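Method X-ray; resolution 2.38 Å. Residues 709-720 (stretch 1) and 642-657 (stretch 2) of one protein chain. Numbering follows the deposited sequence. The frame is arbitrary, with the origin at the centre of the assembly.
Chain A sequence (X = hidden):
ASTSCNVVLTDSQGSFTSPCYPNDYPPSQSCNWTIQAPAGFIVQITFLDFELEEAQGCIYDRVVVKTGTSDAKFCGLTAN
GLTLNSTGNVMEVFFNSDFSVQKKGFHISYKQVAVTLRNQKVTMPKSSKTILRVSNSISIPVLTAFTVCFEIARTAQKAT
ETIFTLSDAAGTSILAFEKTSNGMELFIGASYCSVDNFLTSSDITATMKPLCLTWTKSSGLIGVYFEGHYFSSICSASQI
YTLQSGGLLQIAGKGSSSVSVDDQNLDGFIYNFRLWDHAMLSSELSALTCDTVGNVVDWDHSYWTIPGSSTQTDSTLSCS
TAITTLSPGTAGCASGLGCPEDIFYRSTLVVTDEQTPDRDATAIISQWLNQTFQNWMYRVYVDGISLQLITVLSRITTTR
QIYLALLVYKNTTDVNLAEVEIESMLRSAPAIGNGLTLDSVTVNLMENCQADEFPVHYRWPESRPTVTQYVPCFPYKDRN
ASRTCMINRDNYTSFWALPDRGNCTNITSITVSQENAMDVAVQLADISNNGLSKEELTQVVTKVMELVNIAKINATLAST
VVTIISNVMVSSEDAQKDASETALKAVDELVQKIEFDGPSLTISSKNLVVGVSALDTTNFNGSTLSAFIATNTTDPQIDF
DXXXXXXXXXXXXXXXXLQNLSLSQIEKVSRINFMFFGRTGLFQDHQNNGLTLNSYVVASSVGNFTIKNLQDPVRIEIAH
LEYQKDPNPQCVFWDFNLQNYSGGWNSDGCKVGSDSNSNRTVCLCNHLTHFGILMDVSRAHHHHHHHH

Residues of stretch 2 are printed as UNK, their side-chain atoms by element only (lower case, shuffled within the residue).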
# COMPACT_ATOMS: atom_id res chain seq x y z
N ASN A 709 -45.67 -15.87 39.68
CA ASN A 709 -47.08 -16.02 40.07
C ASN A 709 -47.71 -14.72 40.55
O ASN A 709 -48.27 -14.64 41.64
CB ASN A 709 -47.26 -17.12 41.13
CG ASN A 709 -47.16 -18.55 40.55
OD1 ASN A 709 -47.89 -18.92 39.61
ND2 ASN A 709 -46.27 -19.36 41.11
N LEU A 710 -47.57 -13.67 39.73
CA LEU A 710 -48.09 -12.36 40.10
C LEU A 710 -49.62 -12.35 40.02
O LEU A 710 -50.25 -13.13 39.29
CB LEU A 710 -47.51 -11.27 39.18
CG LEU A 710 -46.01 -10.98 39.22
CD1 LEU A 710 -45.53 -10.51 37.86
CD2 LEU A 710 -45.71 -9.94 40.29
N GLN A 711 -50.24 -11.47 40.81
CA GLN A 711 -51.69 -11.35 40.77
C GLN A 711 -52.14 -10.40 39.66
O GLN A 711 -53.21 -10.59 39.07
CB GLN A 711 -52.21 -10.89 42.14
CG GLN A 711 -53.73 -10.77 42.30
CD GLN A 711 -54.11 -9.61 43.20
OE1 GLN A 711 -53.71 -9.56 44.36
NE2 GLN A 711 -54.85 -8.64 42.65
N ASP A 712 -51.33 -9.37 39.36
CA ASP A 712 -51.52 -8.49 38.21
C ASP A 712 -50.34 -8.63 37.27
O ASP A 712 -49.19 -8.52 37.72
CB ASP A 712 -51.66 -7.03 38.63
CG ASP A 712 -52.66 -6.83 39.72
OD1 ASP A 712 -52.31 -6.14 40.71
OD2 ASP A 712 -53.79 -7.38 39.61
N PRO A 713 -50.57 -8.84 35.98
CA PRO A 713 -49.48 -9.24 35.09
C PRO A 713 -48.57 -8.08 34.69
O PRO A 713 -48.87 -6.91 34.91
CB PRO A 713 -50.23 -9.78 33.87
CG PRO A 713 -51.51 -8.99 33.85
CD PRO A 713 -51.87 -8.76 35.29
N VAL A 714 -47.42 -8.46 34.14
CA VAL A 714 -46.54 -7.54 33.44
C VAL A 714 -47.07 -7.35 32.03
O VAL A 714 -47.30 -8.34 31.31
CB VAL A 714 -45.10 -8.09 33.40
CG1 VAL A 714 -44.14 -7.03 32.93
CG2 VAL A 714 -44.70 -8.56 34.77
N ARG A 715 -47.27 -6.11 31.62
CA ARG A 715 -47.67 -5.83 30.24
C ARG A 715 -46.40 -5.73 29.40
O ARG A 715 -45.63 -4.78 29.53
CB ARG A 715 -48.50 -4.55 30.17
CG ARG A 715 -49.35 -4.40 28.91
CD ARG A 715 -49.75 -2.95 28.75
NE ARG A 715 -50.53 -2.68 27.54
CZ ARG A 715 -50.03 -2.17 26.42
NH1 ARG A 715 -48.73 -1.86 26.33
NH2 ARG A 715 -50.83 -1.94 25.38
N ILE A 716 -46.17 -6.73 28.55
CA ILE A 716 -45.05 -6.74 27.62
C ILE A 716 -45.61 -6.55 26.22
O ILE A 716 -46.35 -7.40 25.72
CB ILE A 716 -44.25 -8.06 27.69
CG1 ILE A 716 -43.88 -8.41 29.14
CG2 ILE A 716 -43.07 -8.05 26.70
CD1 ILE A 716 -42.60 -7.84 29.61
N GLU A 717 -45.26 -5.44 25.59
CA GLU A 717 -45.69 -5.15 24.22
C GLU A 717 -44.45 -5.15 23.35
O GLU A 717 -43.51 -4.40 23.63
CB GLU A 717 -46.42 -3.81 24.12
CG GLU A 717 -46.53 -3.23 22.70
CD GLU A 717 -47.07 -1.80 22.67
OE1 GLU A 717 -47.94 -1.47 23.52
OE2 GLU A 717 -46.62 -1.01 21.81
N ILE A 718 -44.41 -6.01 22.33
CA ILE A 718 -43.29 -6.03 21.39
C ILE A 718 -43.83 -5.81 19.99
O ILE A 718 -44.85 -6.39 19.60
CB ILE A 718 -42.45 -7.33 21.45
CG1 ILE A 718 -42.38 -7.92 22.85
CG2 ILE A 718 -41.04 -7.03 21.01
CD1 ILE A 718 -41.78 -9.28 22.90
N ALA A 719 -43.13 -4.98 19.22
CA ALA A 719 -43.43 -4.77 17.81
C ALA A 719 -43.01 -5.98 17.00
O ALA A 719 -41.98 -6.61 17.28
CB ALA A 719 -42.71 -3.53 17.29
N HIS A 720 -43.80 -6.31 15.98
CA HIS A 720 -43.49 -7.41 15.09
C HIS A 720 -42.34 -7.06 14.17
O HIS A 720 -42.02 -5.89 13.95
CB HIS A 720 -44.70 -7.78 14.25
CG HIS A 720 -45.90 -8.17 15.05
ND1 HIS A 720 -47.18 -8.04 14.57
CD2 HIS A 720 -46.00 -8.70 16.29
CE1 HIS A 720 -48.03 -8.48 15.49
NE2 HIS A 720 -47.34 -8.88 16.54
N UNK A 642 -41.48 6.68 30.31
CA UNK A 642 -42.68 6.73 29.50
C UNK A 642 -42.63 5.61 28.47
O UNK A 642 -41.65 4.90 28.35
o UNK A 642 -41.52 8.57 28.43
c UNK A 642 -42.80 8.09 28.82
N UNK A 643 -43.73 5.45 27.73
CA UNK A 643 -43.72 4.72 26.47
C UNK A 643 -43.35 5.71 25.37
O UNK A 643 -44.12 6.63 25.08
c UNK A 643 -46.55 2.88 24.47
o UNK A 643 -47.47 2.92 25.33
c UNK A 643 -45.07 4.07 26.20
c UNK A 643 -45.20 3.52 24.77
o UNK A 643 -46.69 2.31 23.36
N UNK A 644 -42.16 5.54 24.79
CA UNK A 644 -41.68 6.44 23.75
C UNK A 644 -42.47 6.25 22.46
O UNK A 644 -43.12 5.22 22.24
c UNK A 644 -40.20 6.20 23.49
N UNK A 645 -42.41 7.27 21.60
CA UNK A 645 -43.21 7.27 20.38
C UNK A 645 -42.61 6.34 19.34
O UNK A 645 -41.40 6.34 19.10
c UNK A 645 -45.20 9.40 16.78
c UNK A 645 -43.35 8.68 19.82
c UNK A 645 -45.65 8.36 18.66
n UNK A 645 -44.12 9.45 17.54
c UNK A 645 -44.37 8.80 18.74
n UNK A 645 -46.15 8.74 17.44
N UNK A 646 -43.50 5.55 18.70
CA UNK A 646 -43.19 4.44 17.80
C UNK A 646 -42.21 3.46 18.45
O UNK A 646 -41.14 3.15 17.92
n UNK A 646 -43.31 6.99 15.36
c UNK A 646 -43.68 5.75 15.67
c UNK A 646 -42.66 4.93 16.44
o UNK A 646 -44.77 5.28 15.35
N UNK A 647 -42.59 2.98 19.64
CA UNK A 647 -41.73 2.09 20.39
C UNK A 647 -41.71 0.70 19.77
O UNK A 647 -42.69 0.24 19.18
c UNK A 647 -42.20 1.98 21.84
N UNK A 648 -40.55 0.05 19.87
CA UNK A 648 -40.39 -1.32 19.41
C UNK A 648 -40.64 -2.35 20.51
O UNK A 648 -41.03 -3.48 20.21
c UNK A 648 -38.51 -0.43 17.87
c UNK A 648 -37.08 -0.70 17.45
c UNK A 648 -38.99 -1.53 18.83
c UNK A 648 -39.43 -0.34 16.65
N UNK A 649 -40.41 -1.96 21.77
CA UNK A 649 -40.74 -2.82 22.90
C UNK A 649 -41.13 -1.94 24.08
O UNK A 649 -40.43 -0.98 24.40
c UNK A 649 -39.56 -3.72 23.26
N UNK A 650 -42.28 -2.24 24.70
CA UNK A 650 -42.73 -1.57 25.91
C UNK A 650 -42.92 -2.63 26.99
O UNK A 650 -43.53 -3.68 26.73
c UNK A 650 -44.35 0.10 26.91
c UNK A 650 -44.06 -0.01 24.42
c UNK A 650 -44.06 -0.81 25.71
N UNK A 651 -42.39 -2.37 28.18
CA UNK A 651 -42.55 -3.24 29.34
C UNK A 651 -43.16 -2.40 30.46
O UNK A 651 -42.55 -1.41 30.89
c UNK A 651 -41.22 -3.86 29.78
c UNK A 651 -40.67 -4.77 28.70
c UNK A 651 -41.40 -4.62 31.09
N UNK A 652 -44.34 -2.78 30.92
CA UNK A 652 -45.02 -2.09 32.00
C UNK A 652 -45.10 -3.00 33.21
O UNK A 652 -45.68 -4.09 33.13
o UNK A 652 -46.32 -0.66 30.56
c UNK A 652 -47.18 -1.11 32.77
c UNK A 652 -46.43 -1.66 31.58
N UNK A 653 -44.50 -2.57 34.30
CA UNK A 653 -44.53 -3.34 35.54
C UNK A 653 -45.69 -2.85 36.40
O UNK A 653 -45.80 -1.64 36.64
c UNK A 653 -41.93 -3.31 35.44
c UNK A 653 -41.78 -4.71 34.87
c UNK A 653 -43.21 -3.20 36.29
c UNK A 653 -40.68 -2.92 36.21
N UNK A 654 -46.55 -3.76 36.89
CA UNK A 654 -47.73 -3.35 37.69
C UNK A 654 -47.31 -2.81 39.05
O UNK A 654 -46.17 -3.04 39.49
c UNK A 654 -47.46 -5.70 37.78
c UNK A 654 -46.48 -5.22 36.74
c UNK A 654 -48.50 -4.67 37.83
N UNK A 655 -48.18 -2.05 39.74
CA UNK A 655 -47.79 -1.52 41.06
C UNK A 655 -47.70 -2.58 42.14
O UNK A 655 -46.99 -2.35 43.14
c UNK A 655 -49.42 -1.43 39.25
c UNK A 655 -48.90 -0.51 41.37
c UNK A 655 -49.50 -0.17 40.04
N UNK A 656 -48.36 -3.72 41.96
CA UNK A 656 -48.34 -4.87 42.87
C UNK A 656 -47.26 -5.88 42.54
O UNK A 656 -47.46 -7.08 42.77
o UNK A 656 -50.01 -5.94 41.50
c UNK A 656 -49.71 -5.54 42.85
c UNK A 656 -50.78 -4.60 43.34
N UNK A 657 -46.12 -5.44 41.97
CA UNK A 657 -45.08 -6.38 41.53
C UNK A 657 -44.35 -7.00 42.71
O UNK A 657 -44.06 -8.20 42.70
c UNK A 657 -43.15 -7.46 39.07
c UNK A 657 -42.84 -6.46 40.17
c UNK A 657 -41.72 -5.55 39.74
c UNK A 657 -44.09 -5.67 40.59
O HOH W 1 -48.89 -8.61 41.25

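Position 642 has one carbon and then one oxygen, with no contact to stretch 1. It is Ser-642. Position 643 has three carbons, the third carrying two oxygens, one of them near the carboxylate of Glu-717. That is a carboxylate, so this is Glu-643. Its OE2 lies 3.7 Å from OE2 of Glu-717, two like charges close together.

Position 644 has a single carbon and is out of reach: Ala-644. Position 645 has one carbon and then a five-membered ring of three carbons and two nitrogens. This imidazole marks His-645, which is poorly ordered. Position 646 has two carbons, the second carrying one oxygen and one nitrogen. It is Asn-646, also poorly ordered and without contact. Position 647 has one carbon: Ala-647. Its backbone O is 4.2 Å from CB of Ala-719.

Position 648 has four carbons, forked at the second, which gives Leu-648. Its backbone does the main work: N of Ala-719 donates to O of Leu-648 at 2.8 Å. Position 649 has one carbon, its CB, 4.3 Å from CG2 of Ile-718. It is Ala-649, paired with Ile-718.

Position 650 has three carbons, branched at the first, with one branch near the carboxylate of Glu-717. This is Val-650. Its N donates to O of Glu-717 at 2.7 Å, and N of Glu-717 donates to O of Val-650, also at 2.7 Å. Its CG2 lies 3.8 Å from OE2 of Glu-717. Position 651 has the same three-carbon fork, touching Ile-716 and Val-714, and is Val-651. Its CG2 is 3.7 Å from CD1 of Ile-716, and its CG1 is 4.1 Å from CG1 of Val-714.

Position 652 has one carbon carrying one oxygen and one carbon, and its CB is 3.8 Å from CB of Arg-715: Thr-652. Its N donates to O of Arg-715 at 2.8 Å, and N of Arg-715 donates to O of Thr-652 at 3.0 Å. Position 653 has four carbons, forked at the second. Its CB points away, but the end comes back to Val-714. It is Leu-653. Its CD2 is 3.8 Å from CG1 of Val-714.

Position 654 has three carbons closing a ring onto the backbone N, against the backbone of Asp-712, hence Pro-654. Its CG lies 3.3 Å from O of Asp-712. Position 655 has the same closed ring but no contact: Pro-655. Position 656 has one carbon carrying an oxygen and a carbon, the oxygen meeting Asp-712, so it is Thr-656. Its OG1 donates to OD1 of Asp-712 at a very short 2.4 Å. Water 1 donates to O of Thr-656 and accepts from N of Asp-712. Position 657 has four carbons, forked at the second, with its end against Leu-710: Leu-657. Its CD1 is 3.8 Å from CD2 of Leu-710.

The contact is an antiparallel strand pairing held by five backbone hydrogen bonds. Ile-716, Ile-718, Ala-649 and Val-651 share one face. The other carries Arg-715, Glu-717, Val-650 and Thr-652, and there NH1 of Arg-715 makes a 2.9 Å salt bridge to OE1 of Glu-717. Beyond the strands, a type I turn from Pro-654 to Leu-657 includes Thr-656, whose hydroxyl binds Asp-712.

Stretch 2, residues 642-657: SEAHNALAVVTLPPTL
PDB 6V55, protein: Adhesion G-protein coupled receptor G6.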